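Local coordinates for single-stranded DNA-binding protein 1 (Streptomyces coelicolor, PDB 4DAM), which probably binds single-stranded DNA as a homotetramer of OB-fold subunits, this chain being the N-terminal DNA-binding part of the longer protein, at residues V87-R92 / I110-I115; T26-R31 / V39-A44; M13-I18 / R92-T97; L43-R48 / N63-W68. The protein carries 1 engineered substitution. All blocks are in the same frame, centred on the assembly; numbering follows the deposited sequence.

Contact 1: V87-R92 / I110-I115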
# COMPACT_ATOMS: atom_id res chain seq x y z
N VAL A 87 7.79 6.83 -14.09
CA VAL A 87 8.52 6.43 -12.91
C VAL A 87 7.61 5.70 -11.92
O VAL A 87 6.39 5.86 -11.95
CB VAL A 87 9.19 7.63 -12.19
CG1 VAL A 87 10.26 8.26 -13.07
CG2 VAL A 87 8.16 8.66 -11.77
N VAL A 88 8.24 4.88 -11.09
CA VAL A 88 7.61 4.29 -9.93
C VAL A 88 8.25 4.91 -8.69
O VAL A 88 9.48 4.97 -8.59
CB VAL A 88 7.68 2.75 -9.93
CG1 VAL A 88 9.05 2.19 -10.24
CG2 VAL A 88 7.16 2.20 -8.60
N VAL A 89 7.41 5.39 -7.78
CA VAL A 89 7.86 6.08 -6.58
C VAL A 89 7.25 5.37 -5.37
O VAL A 89 6.04 5.17 -5.33
CB VAL A 89 7.44 7.57 -6.60
CG1 VAL A 89 7.80 8.29 -5.27
CG2 VAL A 89 8.04 8.30 -7.84
N GLN A 90 8.09 5.02 -4.40
CA GLN A 90 7.62 4.52 -3.11
C GLN A 90 8.06 5.49 -2.04
O GLN A 90 9.22 5.90 -2.01
CB GLN A 90 8.19 3.15 -2.80
CG GLN A 90 7.50 2.49 -1.63
CD GLN A 90 8.39 1.50 -0.88
OE1 GLN A 90 7.89 0.53 -0.30
NE2 GLN A 90 9.71 1.72 -0.90
N GLY A 91 7.17 5.85 -1.13
CA GLY A 91 7.59 6.70 -0.04
C GLY A 91 6.46 7.03 0.90
O GLY A 91 5.39 6.44 0.83
N ARG A 92 6.72 7.97 1.80
CA ARG A 92 5.76 8.32 2.83
C ARG A 92 4.88 9.47 2.38
O ARG A 92 5.39 10.52 1.93
CB ARG A 92 6.50 8.71 4.11
CG ARG A 92 7.24 7.54 4.70
CD ARG A 92 7.92 7.79 6.00
NE ARG A 92 9.35 8.03 5.84
CZ ARG A 92 10.27 7.07 5.67
NH1 ARG A 92 9.95 5.77 5.65
NH2 ARG A 92 11.53 7.42 5.53
N ILE A 110 5.08 13.30 -1.36
CA ILE A 110 5.65 11.98 -1.11
C ILE A 110 7.12 12.17 -0.75
O ILE A 110 7.89 12.73 -1.52
CB ILE A 110 5.54 11.02 -2.32
CG1 ILE A 110 4.10 10.82 -2.74
CG2 ILE A 110 6.23 9.67 -1.99
CD1 ILE A 110 3.91 10.02 -4.01
N ASP A 111 7.48 11.76 0.44
CA ASP A 111 8.87 11.72 0.86
C ASP A 111 9.44 10.38 0.40
O ASP A 111 9.18 9.33 1.00
CB ASP A 111 8.98 11.91 2.38
CG ASP A 111 8.63 13.34 2.83
OD1 ASP A 111 8.56 14.27 1.99
OD2 ASP A 111 8.41 13.55 4.04
N ALA A 112 10.17 10.42 -0.71
CA ALA A 112 10.53 9.20 -1.43
C ALA A 112 11.60 8.39 -0.76
O ALA A 112 12.58 8.95 -0.27
CB ALA A 112 10.98 9.50 -2.86
N VAL A 113 11.38 7.08 -0.76
CA VAL A 113 12.36 6.11 -0.32
C VAL A 113 13.03 5.41 -1.52
O VAL A 113 14.21 5.05 -1.46
CB VAL A 113 11.65 5.06 0.58
CG1 VAL A 113 12.59 3.93 0.92
CG2 VAL A 113 11.13 5.74 1.85
N ALA A 114 12.26 5.21 -2.58
CA ALA A 114 12.71 4.52 -3.79
C ALA A 114 12.07 5.18 -4.98
O ALA A 114 10.90 5.58 -4.93
CB ALA A 114 12.32 3.04 -3.72
N ILE A 115 12.85 5.35 -6.04
CA ILE A 115 12.34 5.87 -7.30
C ILE A 115 13.04 5.08 -8.40
O ILE A 115 14.24 4.83 -8.32
CB ILE A 115 12.67 7.37 -7.55
CG1 ILE A 115 12.12 8.26 -6.43
CG2 ILE A 115 12.07 7.84 -8.88
CD1 ILE A 115 12.60 9.71 -6.48
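Five main-chain hydrogen bonds join strand 86-100 to strands 103-112 and 114-117, and their spacing is broken by a classic beta bulge. Val-113 and Ala-114 both face Gln-90, whose carbonyl O accepts two donors in its plane, Val-113 N at 2.8 Å and Ala-114 N at 3.2 Å. The return bond from Gln-90 N to Ala-114 O is nearly straight, at 169°. Arg-92 and Asp-111 form the other hydrogen-bonded pair.

Gly-91, with no side chain, suits the close approach to Asp-111 and Ala-112: its CA lies 3.2 Å from Asp-111 O, where a CB would clash with that oxygen.

Apolar contacts lie on the Val-89 side. There CG2 of Val-89 runs beside CG2 of Ile-115 (4.2 Å), while CG1, anti to the backbone N, reaches Ile-110 CG2 at 3.9 Å. Beta-branched residues fill this inner layer well.

Among polar side chains, Arg-92 bends at chi3 (-100°), which brings one guanidinium face over Val-113 CG2.

Across the bulge and the corner at 113, OB-fold strand 86-100 pairs first with 114-117 and further along with 103-112. Strand 17-33 hydrogen-bonds along 86-100, strand 56-70 along 103-112, and Val-88 packs on Val-88 of the second subunit.

Contact 2: T26-R31 / V39-A44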
# COMPACT_ATOMS: atom_id res chain seq x y z
N THR A 26 7.13 18.00 -13.95
CA THR A 26 7.94 19.22 -13.95
C THR A 26 9.40 18.86 -13.92
O THR A 26 9.76 17.79 -13.39
CB THR A 26 7.65 20.14 -12.72
OG1 THR A 26 7.97 19.47 -11.47
CG2 THR A 26 6.17 20.61 -12.74
N THR A 27 10.25 19.75 -14.43
CA THR A 27 11.68 19.51 -14.38
C THR A 27 12.12 19.50 -12.92
O THR A 27 11.80 20.42 -12.15
CB THR A 27 12.49 20.56 -15.15
OG1 THR A 27 12.07 20.58 -16.51
CG2 THR A 27 13.99 20.21 -15.10
N PRO A 28 12.80 18.42 -12.50
CA PRO A 28 13.26 18.38 -11.11
C PRO A 28 14.18 19.53 -10.75
O PRO A 28 14.95 20.03 -11.58
CB PRO A 28 14.00 17.03 -11.01
CG PRO A 28 13.35 16.19 -12.07
CD PRO A 28 13.06 17.15 -13.19
N VAL A 29 14.08 19.92 -9.49
CA VAL A 29 14.89 21.00 -8.92
C VAL A 29 15.79 20.44 -7.85
O VAL A 29 15.31 19.81 -6.90
CB VAL A 29 13.99 22.07 -8.31
CG1 VAL A 29 14.85 23.11 -7.60
CG2 VAL A 29 13.15 22.67 -9.43
N PHE A 30 17.09 20.66 -8.02
CA PHE A 30 18.10 20.19 -7.08
C PHE A 30 18.61 21.36 -6.24
O PHE A 30 18.93 22.42 -6.77
CB PHE A 30 19.29 19.57 -7.83
CG PHE A 30 20.40 19.13 -6.93
CD1 PHE A 30 21.46 19.99 -6.63
CD2 PHE A 30 20.38 17.87 -6.34
CE1 PHE A 30 22.47 19.59 -5.77
CE2 PHE A 30 21.40 17.46 -5.49
CZ PHE A 30 22.44 18.34 -5.21
N ARG A 31 18.69 21.13 -4.93
CA ARG A 31 19.22 22.13 -3.99
C ARG A 31 20.18 21.47 -3.01
O ARG A 31 19.88 20.42 -2.45
CB ARG A 31 18.07 22.77 -3.23
CG ARG A 31 17.24 23.67 -4.10
CD ARG A 31 15.90 24.01 -3.50
NE ARG A 31 15.95 24.72 -2.24
CZ ARG A 31 16.20 26.03 -2.11
NH1 ARG A 31 16.51 26.77 -3.16
NH2 ARG A 31 16.17 26.57 -0.90
N VAL A 39 16.13 16.96 -3.81
CA VAL A 39 15.49 17.15 -5.10
C VAL A 39 13.99 17.09 -4.93
O VAL A 39 13.49 16.40 -4.04
CB VAL A 39 15.94 16.06 -6.06
CG1 VAL A 39 15.28 14.72 -5.73
CG2 VAL A 39 15.72 16.50 -7.50
N ARG A 40 13.28 17.87 -5.74
CA ARG A 40 11.83 17.84 -5.75
C ARG A 40 11.35 17.88 -7.18
O ARG A 40 11.99 18.49 -8.05
CB ARG A 40 11.21 18.98 -4.96
CG ARG A 40 11.48 20.34 -5.46
CD ARG A 40 10.48 21.33 -4.89
NE ARG A 40 10.94 22.68 -5.16
CZ ARG A 40 10.65 23.40 -6.24
NH1 ARG A 40 9.85 22.94 -7.19
NH2 ARG A 40 11.17 24.62 -6.35
N PHE A 41 10.25 17.19 -7.42
CA PHE A 41 9.57 17.25 -8.71
C PHE A 41 8.11 16.93 -8.54
O PHE A 41 7.70 16.28 -7.58
CB PHE A 41 10.22 16.33 -9.76
CG PHE A 41 10.16 14.88 -9.42
CD1 PHE A 41 9.15 14.08 -9.91
CD2 PHE A 41 11.15 14.31 -8.65
CE1 PHE A 41 9.10 12.72 -9.60
CE2 PHE A 41 11.12 12.95 -8.33
CZ PHE A 41 10.09 12.17 -8.82
N ARG A 42 7.32 17.35 -9.52
CA ARG A 42 5.90 17.03 -9.54
C ARG A 42 5.68 15.71 -10.26
O ARG A 42 6.28 15.47 -11.29
CB ARG A 42 5.13 18.14 -10.22
CG ARG A 42 3.61 18.09 -10.14
CD ARG A 42 3.10 19.42 -10.69
NE ARG A 42 1.66 19.60 -10.66
CZ ARG A 42 0.94 19.84 -9.57
NH1 ARG A 42 1.49 19.90 -8.36
NH2 ARG A 42 -0.37 20.00 -9.71
N LEU A 43 4.83 14.87 -9.69
CA LEU A 43 4.48 13.57 -10.25
C LEU A 43 3.00 13.54 -10.57
O LEU A 43 2.16 13.87 -9.72
CB LEU A 43 4.78 12.46 -9.24
CG LEU A 43 4.48 11.01 -9.66
CD1 LEU A 43 5.47 10.53 -10.72
CD2 LEU A 43 4.47 10.08 -8.44
N ALA A 44 2.67 13.15 -11.79
CA ALA A 44 1.28 12.99 -12.25
C ALA A 44 0.93 11.52 -12.35
O ALA A 44 1.55 10.78 -13.11
CB ALA A 44 1.07 13.65 -13.60
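Two antiparallel strand segments, 29-31 and 39-44, run at 162° to each other and are joined through the hydrogen-bonded pair Val-29 and Arg-40, in which Val-29 N lies 2.9 Å from Arg-40 O, nearly along the C=O axis, and Arg-40 N returns a bond of 3.0 Å to Val-29 O.

Before this pair the chain is no longer regular strand, and a side chain takes over the backbone's part. Thr-26 turns OG1 into the crowded position between its own N and carbonyl carbon (chi1 62°), where the oxygen accepts the N-H of Arg-42 at 3.0 Å from Arg-42 N. The methyl CG2 of the same threonine lies 3.7 Å from Arg-42 CB, so one small residue serves both the polar backbone and the aliphatic start of the arginine.

Pro-28, which has no N-H to offer, meets its neighbours with its ring carbons: CB rests on Val-39 CG2 and CG on Phe-41 CB, both at 3.9 Å. Phe-41 then carries its ring away from this segment.

On the other face Val-29 and Arg-40 lie side by side. The arginine is extended from CG to NE, and CG2 of Val-29 sits 3.8 Å above the guanidinium plane, towards its rim; a flat group of this kind can lie on a methyl.

This is the hairpin of strands 17-33 and 36-51. Strand 56-70 pairs with the far edge of 36-51, putting Trp-68 beside Arg-40 and Phe-64 beside Arg-42, while Phe-41 packs on Val-67, Val-24 and Leu-81.

Contact 3: M13-I18 / R92-T97. Engineered in segment 13-18: Ile-16 (natural residue Thr).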
# COMPACT_ATOMS: atom_id res chain seq x y z
N MET A 13 5.95 4.93 14.02
CA MET A 13 4.72 4.25 13.76
C MET A 13 3.68 5.14 13.04
O MET A 13 3.67 6.39 13.04
CB MET A 13 4.15 3.55 15.05
CG MET A 13 3.41 4.40 16.07
SD MET A 13 3.03 3.48 17.59
CE MET A 13 1.84 4.56 18.38
N ASN A 14 2.84 4.41 12.35
CA ASN A 14 1.69 4.95 11.67
C ASN A 14 1.99 5.99 10.59
O ASN A 14 1.27 6.96 10.41
CB ASN A 14 0.72 5.53 12.68
CG ASN A 14 -0.67 5.55 12.15
OD1 ASN A 14 -1.42 6.47 12.44
ND2 ASN A 14 -1.02 4.54 11.34
N GLU A 15 3.08 5.77 9.88
CA GLU A 15 3.35 6.49 8.66
C GLU A 15 2.48 5.83 7.60
O GLU A 15 2.13 4.65 7.67
CB GLU A 15 4.83 6.37 8.28
CG GLU A 15 5.75 7.06 9.25
CD GLU A 15 5.99 8.51 8.91
OE1 GLU A 15 5.22 9.11 8.13
OE2 GLU A 15 6.99 9.05 9.41
N ILE A 16 2.08 6.61 6.62
CA ILE A 16 1.29 6.10 5.53
C ILE A 16 2.21 5.95 4.32
O ILE A 16 2.68 6.94 3.79
CB ILE A 16 0.13 7.07 5.22
CG1 ILE A 16 -0.63 7.38 6.53
CG2 ILE A 16 -0.80 6.46 4.18
CD1 ILE A 16 -1.33 8.73 6.64
N MET A 17 2.50 4.71 3.93
CA MET A 17 3.33 4.45 2.76
C MET A 17 2.42 4.49 1.53
O MET A 17 1.20 4.26 1.59
CB MET A 17 3.97 3.05 2.84
CG MET A 17 5.01 2.88 3.93
SD MET A 17 6.20 4.21 4.03
CE MET A 17 7.09 4.23 2.39
N ILE A 18 3.01 4.89 0.43
CA ILE A 18 2.32 4.90 -0.85
C ILE A 18 3.30 4.45 -1.93
O ILE A 18 4.50 4.70 -1.83
CB ILE A 18 1.81 6.33 -1.15
CG1 ILE A 18 1.09 6.48 -2.46
CG2 ILE A 18 2.94 7.33 -1.21
CD1 ILE A 18 0.60 7.92 -2.61
N ARG A 92 6.72 7.97 1.80
CA ARG A 92 5.76 8.32 2.83
C ARG A 92 4.88 9.47 2.38
O ARG A 92 5.39 10.52 1.93
CB ARG A 92 6.50 8.71 4.11
CG ARG A 92 7.24 7.54 4.70
CD ARG A 92 7.92 7.79 6.00
NE ARG A 92 9.35 8.03 5.84
CZ ARG A 92 10.27 7.07 5.67
NH1 ARG A 92 9.95 5.77 5.65
NH2 ARG A 92 11.53 7.42 5.53
N LEU A 93 3.58 9.30 2.51
CA LEU A 93 2.61 10.32 2.11
C LEU A 93 2.44 11.37 3.19
O LEU A 93 2.21 11.02 4.36
CB LEU A 93 1.26 9.67 1.83
CG LEU A 93 0.08 10.57 1.43
CD1 LEU A 93 0.31 11.22 0.07
CD2 LEU A 93 -1.25 9.82 1.46
N LYS A 94 2.54 12.64 2.80
CA LYS A 94 2.26 13.76 3.69
C LYS A 94 1.23 14.69 3.04
O LYS A 94 1.51 15.30 2.02
CB LYS A 94 3.55 14.50 4.04
CG LYS A 94 4.66 13.63 4.64
CD LYS A 94 4.33 13.20 6.05
CE LYS A 94 5.17 12.04 6.61
NZ LYS A 94 4.84 11.79 8.05
N VAL A 95 0.04 14.76 3.66
CA VAL A 95 -1.05 15.62 3.20
C VAL A 95 -0.89 16.94 3.92
O VAL A 95 -0.82 16.97 5.14
CB VAL A 95 -2.46 15.05 3.55
CG1 VAL A 95 -3.60 16.03 3.19
CG2 VAL A 95 -2.65 13.68 2.91
N ARG A 96 -0.78 18.01 3.16
CA ARG A 96 -0.44 19.34 3.71
C ARG A 96 -1.49 20.38 3.36
O ARG A 96 -2.10 20.29 2.32
CB ARG A 96 0.94 19.71 3.15
CG ARG A 96 2.03 18.77 3.61
CD ARG A 96 3.40 19.40 3.64
NE ARG A 96 4.52 18.47 3.92
CZ ARG A 96 4.96 18.06 5.11
NH1 ARG A 96 4.37 18.45 6.24
NH2 ARG A 96 6.01 17.24 5.16
N THR A 97 -1.71 21.36 4.23
CA THR A 97 -2.62 22.49 3.95
C THR A 97 -1.78 23.74 3.92
O THR A 97 -1.00 23.94 4.84
CB THR A 97 -3.74 22.63 5.06
OG1 THR A 97 -5.06 22.78 4.48
CG2 THR A 97 -3.47 23.84 5.95
O HOH W 1 3.04 9.25 6.28
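The entry into strand 17-33 of the OB fold meets strand 86-100 here in an antiparallel junction, held by one backbone bond, a salt bridge and a bridging water. Met-17 and Arg-92 form a non-hydrogen-bonded pair; next to it Leu-93 N donates to Ile-16 O at 2.8 Å, almost straight (174°) and along the C=O axis.

Glu-15 and Lys-94 supply the charged link. Glu-15 bends at chi2 (-89°), curling its carboxylate back over CD of Arg-92, and OE1 receives Lys-94 NZ at 2.7 Å on its syn lone pair. Lysine suits this place because its long chain, bent at chi2, can leave the strand pointing away and still return its ammonium to the carboxylate. The other oxygen, OE2, is hydrogen-bonded to Tyr-49 of the third subunit, so the acid also serves the tetramer. The guanidinium of Arg-92 is only a nearby charge, although it and the lysine would be expected to favour the ionised carboxylate.

Met-17, flexible and bent at chi2 and chi3, lies alongside Arg-92 and brings SD to 3.6 Å from Arg-92 CG. Towards the barrel interior, Leu-93 packs its CB against Ile-18 CG2, and both residues touch Phe-65. Ile-16, an engineered residue, has its CG2 near Leu-93 CD2 and also packs on Asn-63 of the third subunit.

A water completes the junction: it accepts from Ile-16 N at 2.8 Å and lies within hydrogen-bonding distance of Leu-93 O (2.7 Å) and Glu-15 OE1 (2.9 Å).

Contact 4: L43-R48 / N63-W68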
# COMPACT_ATOMS: atom_id res chain seq x y z
N LEU A 43 4.83 14.87 -9.69
CA LEU A 43 4.48 13.57 -10.25
C LEU A 43 3.00 13.54 -10.57
O LEU A 43 2.16 13.87 -9.72
CB LEU A 43 4.78 12.46 -9.24
CG LEU A 43 4.48 11.01 -9.66
CD1 LEU A 43 5.47 10.53 -10.72
CD2 LEU A 43 4.47 10.08 -8.44
N ALA A 44 2.67 13.15 -11.79
CA ALA A 44 1.28 12.99 -12.25
C ALA A 44 0.93 11.52 -12.35
O ALA A 44 1.55 10.78 -13.11
CB ALA A 44 1.07 13.65 -13.60
N VAL A 45 -0.10 11.11 -11.60
CA VAL A 45 -0.53 9.72 -11.57
C VAL A 45 -1.97 9.64 -12.06
O VAL A 45 -2.90 10.10 -11.39
CB VAL A 45 -0.41 9.15 -10.13
CG1 VAL A 45 -0.88 7.70 -10.06
CG2 VAL A 45 1.00 9.33 -9.58
N THR A 46 -2.16 9.10 -13.26
CA THR A 46 -3.48 9.09 -13.90
C THR A 46 -4.09 7.70 -13.84
O THR A 46 -3.52 6.73 -14.36
CB THR A 46 -3.39 9.59 -15.36
OG1 THR A 46 -2.86 10.91 -15.36
CG2 THR A 46 -4.78 9.63 -16.00
N ALA A 47 -5.25 7.59 -13.19
CA ALA A 47 -6.02 6.36 -13.17
C ALA A 47 -6.64 6.19 -14.55
O ALA A 47 -6.92 7.17 -15.23
CB ALA A 47 -7.11 6.42 -12.09
N ARG A 48 -6.81 4.95 -14.96
CA ARG A 48 -7.39 4.62 -16.27
C ARG A 48 -8.44 3.56 -16.09
O ARG A 48 -8.35 2.73 -15.18
CB ARG A 48 -6.30 4.11 -17.21
CG ARG A 48 -5.25 5.14 -17.53
CD ARG A 48 -4.14 4.53 -18.36
NE ARG A 48 -2.90 5.39 -18.31
CZ ARG A 48 -2.13 5.58 -17.21
NH1 ARG A 48 -2.41 4.97 -16.05
NH2 ARG A 48 -1.06 6.37 -17.27
N ASN A 63 -4.04 12.28 -10.01
CA ASN A 63 -3.46 12.70 -8.75
C ASN A 63 -2.11 13.37 -9.03
O ASN A 63 -1.23 12.77 -9.67
CB ASN A 63 -3.19 11.51 -7.81
CG ASN A 63 -4.43 10.97 -7.09
OD1 ASN A 63 -4.45 9.81 -6.61
ND2 ASN A 63 -5.45 11.78 -6.99
N PHE A 64 -1.92 14.57 -8.50
CA PHE A 64 -0.60 15.22 -8.49
C PHE A 64 0.02 15.17 -7.11
O PHE A 64 -0.65 15.43 -6.11
CB PHE A 64 -0.69 16.67 -8.94
CG PHE A 64 -1.05 16.81 -10.40
CD1 PHE A 64 -2.38 16.95 -10.78
CD2 PHE A 64 -0.08 16.73 -11.39
CE1 PHE A 64 -2.73 17.08 -12.13
CE2 PHE A 64 -0.43 16.87 -12.72
CZ PHE A 64 -1.75 17.03 -13.08
N PHE A 65 1.30 14.83 -7.09
CA PHE A 65 2.11 14.81 -5.88
C PHE A 65 3.38 15.61 -6.08
O PHE A 65 3.93 15.65 -7.18
CB PHE A 65 2.53 13.40 -5.51
CG PHE A 65 1.41 12.43 -5.32
CD1 PHE A 65 0.95 11.65 -6.36
CD2 PHE A 65 0.83 12.29 -4.07
CE1 PHE A 65 -0.08 10.76 -6.18
CE2 PHE A 65 -0.20 11.40 -3.88
CZ PHE A 65 -0.66 10.63 -4.94
N THR A 66 3.84 16.24 -5.01
CA THR A 66 5.20 16.76 -4.98
C THR A 66 6.08 15.71 -4.33
O THR A 66 5.84 15.31 -3.19
CB THR A 66 5.31 18.06 -4.20
OG1 THR A 66 4.43 19.03 -4.80
CG2 THR A 66 6.73 18.58 -4.22
N VAL A 67 7.05 15.22 -5.08
CA VAL A 67 7.96 14.20 -4.62
C VAL A 67 9.27 14.82 -4.17
O VAL A 67 9.89 15.61 -4.89
CB VAL A 67 8.26 13.14 -5.71
CG1 VAL A 67 9.24 12.09 -5.20
CG2 VAL A 67 6.97 12.50 -6.25
N TRP A 68 9.68 14.44 -2.96
CA TRP A 68 10.91 14.91 -2.35
C TRP A 68 11.86 13.77 -2.15
O TRP A 68 11.48 12.71 -1.68
CB TRP A 68 10.61 15.51 -0.99
CG TRP A 68 9.71 16.70 -1.01
CD1 TRP A 68 8.32 16.72 -0.98
CD2 TRP A 68 10.11 18.09 -1.11
NE1 TRP A 68 7.85 18.01 -1.02
CE2 TRP A 68 8.89 18.88 -1.10
CE3 TRP A 68 11.33 18.74 -1.17
CZ2 TRP A 68 8.91 20.27 -1.14
CZ3 TRP A 68 11.34 20.15 -1.23
CH2 TRP A 68 10.15 20.88 -1.23
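Leu-43, Val-45 and Phe-65 bury the most surface in this antiparallel hairpin of strands 36-51 and 56-70, part of the OB-fold barrel. Leu-43 and Phe-65 face the barrel core, while Val-45, on the same face of the sheet, also packs on Asn-14 of the third subunit.

Leu-43 and Phe-65 are a hydrogen-bonded pair: Leu-43 N reaches Phe-65 O at 2.8 Å, nearly along the C=O axis, and Phe-65 N returns a bond to Leu-43 O. With CG anti to its backbone N (chi1 180°), Leu-43 lays CB 3.7 Å from Val-67 CG2, the valine crossing it obliquely. The length of the leucine carries its branched end to strand 86-100, where it touches Val-87 and Val-89.

Val-45 forms the next hydrogen-bonded pair, with Asn-63, through two bonds of 2.8 Å: Val-45 N to Asn-63 O and Asn-63 N to Val-45 O. Its CG2, anti to the carbonyl carbon, comes up to the edge of the Phe-65 ring near the ring plane. That ring, large and flat, also meets Leu-93, Ala-108 and Ile-110, reaching strands 86-100 and 103-112. Asn-63 packs on Leu-93 of the third subunit.

On the opposite face, Ala-44 pairs with Phe-64 without hydrogen bonds. Its single methyl lets the ring lie close, with Ala-44 CB 3.7 Å from Phe-64 CE2.

In the fold
From the N terminus, the chain enters strand 17-33 through 13-18, whose partner 92-97 lies far ahead, so contact 3 closes the longest loop. Nested inside it are contact 2, the hairpin of 17-33 with 36-51, and contact 4, the hairpin of 36-51 with 56-70; these two share Leu-43 and Ala-44. Contact 1 opens only after both have closed and crosses contact 3, sharing Arg-92, as strand 86-100 turns back to 103-112 and 114-117. Contacts 1 and 4 meet through Ile-110 N to Thr-66 O and Ala-112 N to Trp-68 O. Together they knit the curled OB-fold sheet, with contacts 3 and 4 both reaching the third subunit.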